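Local structure of PA1221 (Pseudomonas aeruginosa, 4DG8) at residues Q436-Q441 with R477-W482. The protein is probably a two-part protein that joins an AMP-binding domain of the ANL superfamily to a carrier domain with a phosphopantetheine attachment site. Residues are numbered along the deposited sequence; the frame is centred on the assembly and turned at random.
Sequences QRFRRQ and RQLPTW
In the small C-terminal subdomain of the ANL fold, Arg-437 and Phe-438 near the end of helix 431-439 meet Leu-479, just past helix 473-478. Each methyl of Leu-479 has its own partner. CD2 lies 3.2 Å from NH1 of Arg-437, with CZ a little farther. The guanidinium meets the methyl obliquely. The approach to NH1 is short for a carbon and a nitrogen, so its exact value is doubtful, and it is not a polar bond. The other methyl, CD1, sits 4.4 Å from CE2 of Phe-438, a looser apolar touch. Arg-437 reaches across with an extended chain: CG is anti to the backbone N (chi1 -178°) and the chain stays straight out to NE. The Arg-437 and Leu-479 side chains run roughly antiparallel and come together near their ends. The two backbones are well apart, with the CA atoms of Arg-437 and Leu-479 at 11.1 Å, and the extended Arg-437 chain covers most of that distance. The contact is small, burying 153 Å² in all. Phe-438 and Leu-479 are buried, whereas Arg-437 remains partly exposed. The contact joins helix 431-439 to helix 473-478 and the loop that follows it. Leu-475 of helix 473-478 touches both Arg-437 and Phe-438, and Phe-438 also packs on Leu-476, Pro-472 and Pro-485.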
loop_
_atom_site.group_PDB
_atom_site.type_symbol
_atom_site.label_atom_id
_atom_site.label_comp_id
_atom_site.label_asym_id
_atom_site.label_seq_id
_atom_site.Cartn_x
_atom_site.Cartn_y
_atom_site.Cartn_z
ATOM N N GLN A 436 9.249 6.720 -22.285
ATOM C CA GLN A 436 10.459 7.364 -22.782
ATOM C C GLN A 436 11.612 6.369 -22.728
ATOM O O GLN A 436 12.488 6.358 -23.597
ATOM C CB GLN A 436 10.772 8.627 -21.971
ATOM C CG GLN A 436 12.065 9.342 -22.377
ATOM C CD GLN A 436 12.091 9.752 -23.847
ATOM O OE1 GLN A 436 13.069 9.499 -24.553
ATOM N NE2 GLN A 436 11.022 10.395 -24.308
ATOM N N ARG A 437 11.585 5.512 -21.713
ATOM C CA ARG A 437 12.575 4.455 -21.569
ATOM C C ARG A 437 12.514 3.410 -22.703
ATOM O O ARG A 437 13.554 2.962 -23.208
ATOM C CB ARG A 437 12.447 3.800 -20.192
ATOM C CG ARG A 437 13.478 2.732 -19.941
ATOM C CD ARG A 437 13.489 2.264 -18.487
ATOM N NE ARG A 437 14.606 1.338 -18.299
ATOM C CZ ARG A 437 14.720 0.460 -17.306
ATOM N NH1 ARG A 437 13.778 0.365 -16.371
ATOM N NH2 ARG A 437 15.789 -0.331 -17.260
ATOM N N PHE A 438 11.304 3.022 -23.104
ATOM C CA PHE A 438 11.145 2.176 -24.284
ATOM C C PHE A 438 11.674 2.870 -25.547
ATOM O O PHE A 438 12.344 2.243 -26.368
ATOM C CB PHE A 438 9.680 1.761 -24.487
ATOM C CG PHE A 438 9.312 0.460 -23.821
ATOM C CD1 PHE A 438 9.443 -0.742 -24.501
ATOM C CD2 PHE A 438 8.815 0.441 -22.524
ATOM C CE1 PHE A 438 9.101 -1.947 -23.896
ATOM C CE2 PHE A 438 8.468 -0.763 -21.910
ATOM C CZ PHE A 438 8.614 -1.956 -22.597
ATOM N N ARG A 439 11.372 4.160 -25.698
ATOM C CA ARG A 439 11.855 4.919 -26.857
ATOM C C ARG A 439 13.368 4.803 -27.042
ATOM O O ARG A 439 13.867 4.811 -28.170
ATOM C CB ARG A 439 11.483 6.400 -26.747
ATOM C CG ARG A 439 10.094 6.741 -27.227
ATOM C CD ARG A 439 9.923 8.243 -27.354
ATOM N NE ARG A 439 8.512 8.602 -27.395
ATOM C CZ ARG A 439 7.747 8.728 -26.315
ATOM N NH1 ARG A 439 8.268 8.529 -25.109
ATOM N NH2 ARG A 439 6.465 9.050 -26.435
ATOM N N ARG A 440 14.087 4.696 -25.927
ATOM C CA ARG A 440 15.545 4.700 -25.942
ATOM C C ARG A 440 16.200 3.360 -26.319
ATOM O O ARG A 440 17.423 3.298 -26.491
ATOM C CB ARG A 440 16.105 5.235 -24.613
ATOM C CG ARG A 440 15.776 6.709 -24.357
ATOM C CD ARG A 440 16.606 7.293 -23.225
ATOM N NE ARG A 440 16.325 6.641 -21.953
ATOM C CZ ARG A 440 15.811 7.255 -20.893
ATOM N NH1 ARG A 440 15.535 8.556 -20.943
ATOM N NH2 ARG A 440 15.585 6.568 -19.780
ATOM N N GLN A 441 15.407 2.295 -26.446
ATOM C CA GLN A 441 15.942 1.052 -27.003
ATOM C C GLN A 441 16.318 1.329 -28.457
ATOM O O GLN A 441 15.616 2.058 -29.166
ATOM C CB GLN A 441 14.933 -0.097 -26.931
ATOM C CG GLN A 441 14.345 -0.360 -25.558
ATOM C CD GLN A 441 15.376 -0.854 -24.556
ATOM O OE1 GLN A 441 15.588 -0.227 -23.516
ATOM N NE2 GLN A 441 16.012 -1.987 -24.857
ATOM N N ARG A 477 13.250 -8.106 -19.794
ATOM C CA ARG A 477 14.039 -8.931 -18.885
ATOM C C ARG A 477 14.532 -8.180 -17.638
ATOM O O ARG A 477 14.712 -8.787 -16.579
ATOM C CB ARG A 477 15.233 -9.546 -19.616
ATOM C CG ARG A 477 14.870 -10.679 -20.550
ATOM C CD ARG A 477 16.114 -11.426 -20.977
ATOM N NE ARG A 477 16.949 -10.648 -21.889
ATOM C CZ ARG A 477 16.863 -10.712 -23.216
ATOM N NH1 ARG A 477 15.977 -11.517 -23.788
ATOM N NH2 ARG A 477 17.665 -9.972 -23.975
ATOM N N GLN A 478 14.777 -6.876 -17.769
ATOM C CA GLN A 478 15.298 -6.084 -16.651
ATOM C C GLN A 478 14.227 -5.437 -15.776
ATOM O O GLN A 478 14.522 -4.954 -14.680
ATOM C CB GLN A 478 16.227 -4.992 -17.170
ATOM C CG GLN A 478 17.556 -5.510 -17.698
ATOM C CD GLN A 478 18.481 -4.379 -18.075
ATOM O OE1 GLN A 478 18.506 -3.949 -19.226
ATOM N NE2 GLN A 478 19.235 -3.877 -17.101
ATOM N N LEU A 479 12.989 -5.425 -16.258
ATOM C CA LEU A 479 11.899 -4.782 -15.525
ATOM C C LEU A 479 11.282 -5.723 -14.493
ATOM O O LEU A 479 11.294 -6.943 -14.662
ATOM C CB LEU A 479 10.817 -4.270 -16.489
ATOM C CG LEU A 479 11.215 -3.237 -17.555
ATOM C CD1 LEU A 479 10.066 -3.015 -18.544
ATOM C CD2 LEU A 479 11.664 -1.912 -16.932
ATOM N N PRO A 480 10.742 -5.156 -13.411
ATOM C CA PRO A 480 9.973 -6.022 -12.517
ATOM C C PRO A 480 8.731 -6.527 -13.252
ATOM O O PRO A 480 8.253 -5.856 -14.175
ATOM C CB PRO A 480 9.595 -5.090 -11.364
ATOM C CG PRO A 480 9.652 -3.719 -11.943
ATOM C CD PRO A 480 10.738 -3.747 -12.978
ATOM N N THR A 481 8.233 -7.697 -12.866
ATOM C CA THR A 481 7.109 -8.309 -13.567
ATOM C C THR A 481 5.962 -7.315 -13.765
ATOM O O THR A 481 5.401 -7.211 -14.862
ATOM C CB THR A 481 6.568 -9.564 -12.830
ATOM O OG1 THR A 481 6.229 -9.227 -11.478
ATOM C CG2 THR A 481 7.599 -10.693 -12.841
ATOM N N TRP A 482 5.642 -6.569 -12.710
ATOM C CA TRP A 482 4.460 -5.705 -12.719
ATOM C C TRP A 482 4.567 -4.521 -13.699
ATOM O O TRP A 482 3.563 -3.890 -14.006
ATOM C CB TRP A 482 4.135 -5.225 -11.305
ATOM C CG TRP A 482 5.083 -4.185 -10.788
ATOM C CD1 TRP A 482 6.226 -4.396 -10.069
ATOM C CD2 TRP A 482 4.959 -2.765 -10.940
ATOM N NE1 TRP A 482 6.828 -3.190 -9.770
ATOM C CE2 TRP A 482 6.070 -2.175 -10.294
ATOM C CE3 TRP A 482 4.015 -1.933 -11.560
ATOM C CZ2 TRP A 482 6.265 -0.792 -10.251
ATOM C CZ3 TRP A 482 4.209 -0.555 -11.515
ATOM C CH2 TRP A 482 5.326 -0.000 -10.866
#